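Local coordinates for Tll0287 protein (Thermosynechococcus elongatus, PDB 5B82) that binds a covalently attached heme c through histidine and cysteine axial ligands in a PAS-like domain, and probably serves a redox or sensing role, at residues A[112-120]-A[130-138]. Numbering follows the deposited sequence.
Sequences FDNNHHLQA and HYFRRIDVQ. With HEC (heme c), chain B.
An unusual first torsion (chi1 97°) and a bend at chi3 carry R134 across the ring of F112 and on toward the end of helix 103-114, while F112, its CG beside the backbone N (chi1 -69°), turns a ring face to the strand. R134 CB sits over that face, 3.7 Å from the ring centroid, in a CH-pi contact, and the ring and guanidinium planes stand 75° apart. Beyond the ring, R134 NH1 is gripped by three backbone carbonyls. The straightest of the three bonds runs to L118 O, 3.0 Å from NH1 and near the guanidinium plane; F112 O, 2.9 Å from NH1, is approached from a tilt, on the opposite face of its carbonyl from N115 N; N115 O adds a weak third bond. The turn 115-118 thus folds round one nitrogen. On the guanidinium edge, R134 NE donates an almost straight hydrogen bond to D136 OD1 (2.9 Å), part of a salt bridge, which fixes the rotation of the group. Nearer the sheet, R134 N donates to Q119 O, and A120 pairs with R133 as an antiparallel non-hydrogen-bonded pair, where strand 120-125 begins beside 128-136. Q119 OE1 receives R133 NH1 on a lone pair at 3.1 Å; R133 NH2 also forms a salt bridge with E39. A120 CB lies 3.4 Å from Y131 OH. A leucine in place of R134 would probably cost L118 O its side-chain donor and F112 O one of its donors, and leave D136 without its charge mate, freeing the turn to shift. D136 and I135 also line the heme c pocket. Through its bonds, one cationic side chain ties the helix end and its turn to the end of strand 128-136, near the heme, its charge probably balanced by D136 and further stabilised by the carbonyl oxygens converging on NH1.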
# COMPACT_ATOMS: atom_id res chain seq x y z
N PHE A 112 -4.30 11.89 5.04
CA PHE A 112 -3.16 11.26 5.72
C PHE A 112 -1.97 12.21 5.84
O PHE A 112 -1.37 12.36 6.92
CB PHE A 112 -2.78 9.96 5.00
CG PHE A 112 -3.81 8.86 5.15
CD1 PHE A 112 -4.34 8.57 6.40
CD2 PHE A 112 -4.28 8.16 4.04
CE1 PHE A 112 -5.29 7.57 6.56
CE2 PHE A 112 -5.24 7.16 4.18
CZ PHE A 112 -5.75 6.86 5.44
N ASP A 113 -1.65 12.90 4.76
CA ASP A 113 -0.51 13.81 4.73
C ASP A 113 -0.66 14.95 5.72
O ASP A 113 0.33 15.41 6.29
CB ASP A 113 -0.29 14.36 3.32
CG ASP A 113 0.99 15.16 3.19
OD1 ASP A 113 2.08 14.54 3.20
OD2 ASP A 113 0.90 16.40 3.07
N ASN A 114 -1.89 15.40 5.94
CA ASN A 114 -2.13 16.56 6.80
C ASN A 114 -2.32 16.24 8.27
O ASN A 114 -2.31 17.14 9.11
CB ASN A 114 -3.31 17.39 6.28
CG ASN A 114 -2.96 18.18 5.04
OD1 ASN A 114 -1.81 18.58 4.86
ND2 ASN A 114 -3.94 18.41 4.18
N ASN A 115 -2.51 14.96 8.58
CA ASN A 115 -2.65 14.51 9.96
C ASN A 115 -1.82 13.25 10.22
O ASN A 115 -2.28 12.15 9.96
CB ASN A 115 -4.12 14.26 10.29
CG ASN A 115 -4.34 13.88 11.75
OD1 ASN A 115 -3.41 13.90 12.57
ND2 ASN A 115 -5.58 13.54 12.09
N HIS A 116 -0.61 13.41 10.74
CA HIS A 116 0.25 12.24 10.90
C HIS A 116 -0.30 11.19 11.87
O HIS A 116 0.04 10.01 11.78
CB HIS A 116 1.70 12.63 11.22
CG HIS A 116 1.91 13.21 12.59
ND1 HIS A 116 1.34 14.41 12.98
CD2 HIS A 116 2.65 12.78 13.64
CE1 HIS A 116 1.71 14.68 14.22
NE2 HIS A 116 2.50 13.71 14.64
N HIS A 117 -1.19 11.61 12.76
CA HIS A 117 -1.80 10.69 13.71
C HIS A 117 -2.94 9.90 13.06
O HIS A 117 -3.37 8.87 13.57
CB HIS A 117 -2.35 11.44 14.91
CG HIS A 117 -1.30 12.07 15.78
ND1 HIS A 117 -0.65 11.38 16.78
CD2 HIS A 117 -0.81 13.33 15.81
CE1 HIS A 117 0.21 12.18 17.37
NE2 HIS A 117 0.14 13.37 16.80
N LEU A 118 -3.45 10.39 11.94
CA LEU A 118 -4.59 9.72 11.30
C LEU A 118 -4.16 8.39 10.70
O LEU A 118 -3.41 8.37 9.72
CB LEU A 118 -5.19 10.62 10.22
CG LEU A 118 -6.38 10.02 9.45
CD1 LEU A 118 -7.54 9.81 10.38
CD2 LEU A 118 -6.75 10.95 8.30
N GLN A 119 -4.62 7.28 11.26
CA GLN A 119 -4.22 5.98 10.72
C GLN A 119 -5.12 5.46 9.61
O GLN A 119 -4.65 4.81 8.66
CB GLN A 119 -4.13 4.93 11.82
CG GLN A 119 -3.00 5.21 12.81
CD GLN A 119 -1.67 5.54 12.12
OE1 GLN A 119 -1.18 4.79 11.28
NE2 GLN A 119 -1.09 6.69 12.48
N ALA A 120 -6.42 5.72 9.73
CA ALA A 120 -7.36 5.20 8.74
C ALA A 120 -8.70 5.88 8.86
O ALA A 120 -9.02 6.46 9.89
CB ALA A 120 -7.54 3.69 8.90
N HIS A 130 -16.02 3.26 1.55
CA HIS A 130 -14.62 3.26 1.18
C HIS A 130 -13.78 3.35 2.45
O HIS A 130 -13.98 4.25 3.24
CB HIS A 130 -14.28 4.48 0.31
CG HIS A 130 -15.22 4.70 -0.84
ND1 HIS A 130 -14.97 4.20 -2.10
CD2 HIS A 130 -16.37 5.39 -0.92
CE1 HIS A 130 -15.95 4.57 -2.91
NE2 HIS A 130 -16.81 5.29 -2.23
N TYR A 131 -12.83 2.43 2.61
CA TYR A 131 -11.94 2.46 3.75
C TYR A 131 -10.53 2.68 3.25
O TYR A 131 -10.11 2.06 2.26
CB TYR A 131 -12.02 1.13 4.51
CG TYR A 131 -11.04 0.96 5.67
CD1 TYR A 131 -11.23 1.63 6.88
CD2 TYR A 131 -9.97 0.08 5.59
CE1 TYR A 131 -10.37 1.45 7.96
CE2 TYR A 131 -9.08 -0.10 6.67
CZ TYR A 131 -9.30 0.58 7.85
OH TYR A 131 -8.44 0.40 8.92
N PHE A 132 -9.81 3.58 3.93
CA PHE A 132 -8.44 3.90 3.58
C PHE A 132 -7.59 3.72 4.82
O PHE A 132 -7.99 4.10 5.91
CB PHE A 132 -8.33 5.34 3.10
CG PHE A 132 -9.21 5.66 1.90
CD1 PHE A 132 -8.76 5.44 0.62
CD2 PHE A 132 -10.49 6.16 2.09
CE1 PHE A 132 -9.58 5.72 -0.50
CE2 PHE A 132 -11.31 6.45 0.99
CZ PHE A 132 -10.85 6.22 -0.30
N ARG A 133 -6.40 3.18 4.64
CA ARG A 133 -5.50 2.97 5.77
C ARG A 133 -4.10 3.38 5.34
O ARG A 133 -3.56 2.87 4.36
CB ARG A 133 -5.57 1.52 6.25
CG ARG A 133 -4.97 1.27 7.68
CD ARG A 133 -3.53 0.85 7.63
NE ARG A 133 -3.03 0.46 8.95
CZ ARG A 133 -2.36 1.28 9.76
NH1 ARG A 133 -2.10 2.53 9.39
NH2 ARG A 133 -1.92 0.84 10.95
N ARG A 134 -3.51 4.32 6.07
CA ARG A 134 -2.20 4.84 5.69
C ARG A 134 -1.10 3.77 5.77
O ARG A 134 -1.16 2.84 6.57
CB ARG A 134 -1.82 6.08 6.52
CG ARG A 134 -0.94 5.80 7.72
CD ARG A 134 -0.79 7.03 8.63
NE ARG A 134 0.21 8.00 8.18
CZ ARG A 134 -0.00 9.31 8.09
NH1 ARG A 134 -1.19 9.82 8.40
NH2 ARG A 134 0.97 10.12 7.68
N ILE A 135 -0.11 3.92 4.90
CA ILE A 135 1.10 3.11 4.93
C ILE A 135 2.28 4.05 5.18
O ILE A 135 2.51 4.98 4.40
CB ILE A 135 1.33 2.40 3.60
CG1 ILE A 135 0.17 1.46 3.29
CG2 ILE A 135 2.64 1.60 3.63
CD1 ILE A 135 0.06 1.04 1.84
N ASP A 136 3.02 3.82 6.25
CA ASP A 136 4.18 4.65 6.53
C ASP A 136 5.47 3.93 6.16
O ASP A 136 5.48 2.71 5.97
CB ASP A 136 4.20 5.10 8.00
CG ASP A 136 3.12 6.12 8.32
OD1 ASP A 136 2.75 6.92 7.43
OD2 ASP A 136 2.63 6.14 9.48
N VAL A 137 6.55 4.68 6.06
CA VAL A 137 7.84 4.11 5.71
C VAL A 137 8.61 3.73 6.97
O VAL A 137 8.83 4.59 7.82
CB VAL A 137 8.67 5.12 4.90
CG1 VAL A 137 10.07 4.58 4.65
CG2 VAL A 137 7.97 5.45 3.59
N GLN A 138 9.00 2.46 7.11
CA GLN A 138 9.97 2.04 8.14
C GLN A 138 11.37 1.87 7.56
O GLN A 138 11.55 1.93 6.34
CB GLN A 138 9.54 0.74 8.83
CG GLN A 138 8.30 0.86 9.69
CD GLN A 138 7.04 0.59 8.91
OE1 GLN A 138 7.02 -0.29 8.05
NE2 GLN A 138 5.99 1.36 9.18
FE HEC B . 7.59 -2.00 -1.40
CHA HEC B . 5.47 -1.67 -4.03
CHB HEC B . 5.42 -0.04 0.52
CHC HEC B . 9.52 -2.48 1.35
CHD HEC B . 9.93 -3.58 -3.36
NA HEC B . 5.82 -0.98 -1.72
C1A HEC B . 5.05 -1.10 -2.86
C2A HEC B . 3.75 -0.52 -2.61
C3A HEC B . 3.75 -0.08 -1.35
C4A HEC B . 5.04 -0.35 -0.76
CMA HEC B . 2.60 0.62 -0.60
CAA HEC B . 2.57 -0.44 -3.61
CBA HEC B . 2.45 0.93 -4.26
CGA HEC B . 3.43 1.06 -5.40
O1A HEC B . 4.34 1.92 -5.32
O2A HEC B . 3.33 0.28 -6.38
NB HEC B . 7.48 -1.36 0.54
C1B HEC B . 6.50 -0.61 1.15
C2B HEC B . 6.78 -0.53 2.57
C3B HEC B . 7.92 -1.20 2.80
C4B HEC B . 8.38 -1.74 1.53
CMB HEC B . 5.94 0.24 3.62
CAB HEC B . 8.62 -1.39 4.16
CBB HEC B . 7.75 -2.25 5.11
NC HEC B . 9.40 -2.84 -1.08
C1C HEC B . 9.99 -2.98 0.15
C2C HEC B . 11.12 -3.88 0.01
C3C HEC B . 11.32 -4.07 -1.31
C4C HEC B . 10.19 -3.50 -2.01
CMC HEC B . 12.15 -4.12 1.14
CAC HEC B . 12.48 -4.86 -1.98
CBC HEC B . 12.62 -6.34 -1.54
ND HEC B . 7.73 -2.48 -3.39
C1D HEC B . 8.73 -3.27 -3.95
C2D HEC B . 8.30 -3.69 -5.27
C3D HEC B . 6.92 -3.08 -5.47
C4D HEC B . 6.64 -2.35 -4.26
CMD HEC B . 9.07 -4.57 -6.28
CAD HEC B . 5.98 -3.22 -6.68
CBD HEC B . 5.14 -4.46 -6.39
CGD HEC B . 4.03 -4.64 -7.40
O1D HEC B . 4.32 -4.84 -8.60
O2D HEC B . 2.85 -4.58 -6.98
O HOH W 1 1.49 13.21 7.86
O HOH W 2 1.66 7.47 11.31
O HOH W 3 1.42 4.14 10.59
O HOH W 4 0.25 2.17 12.61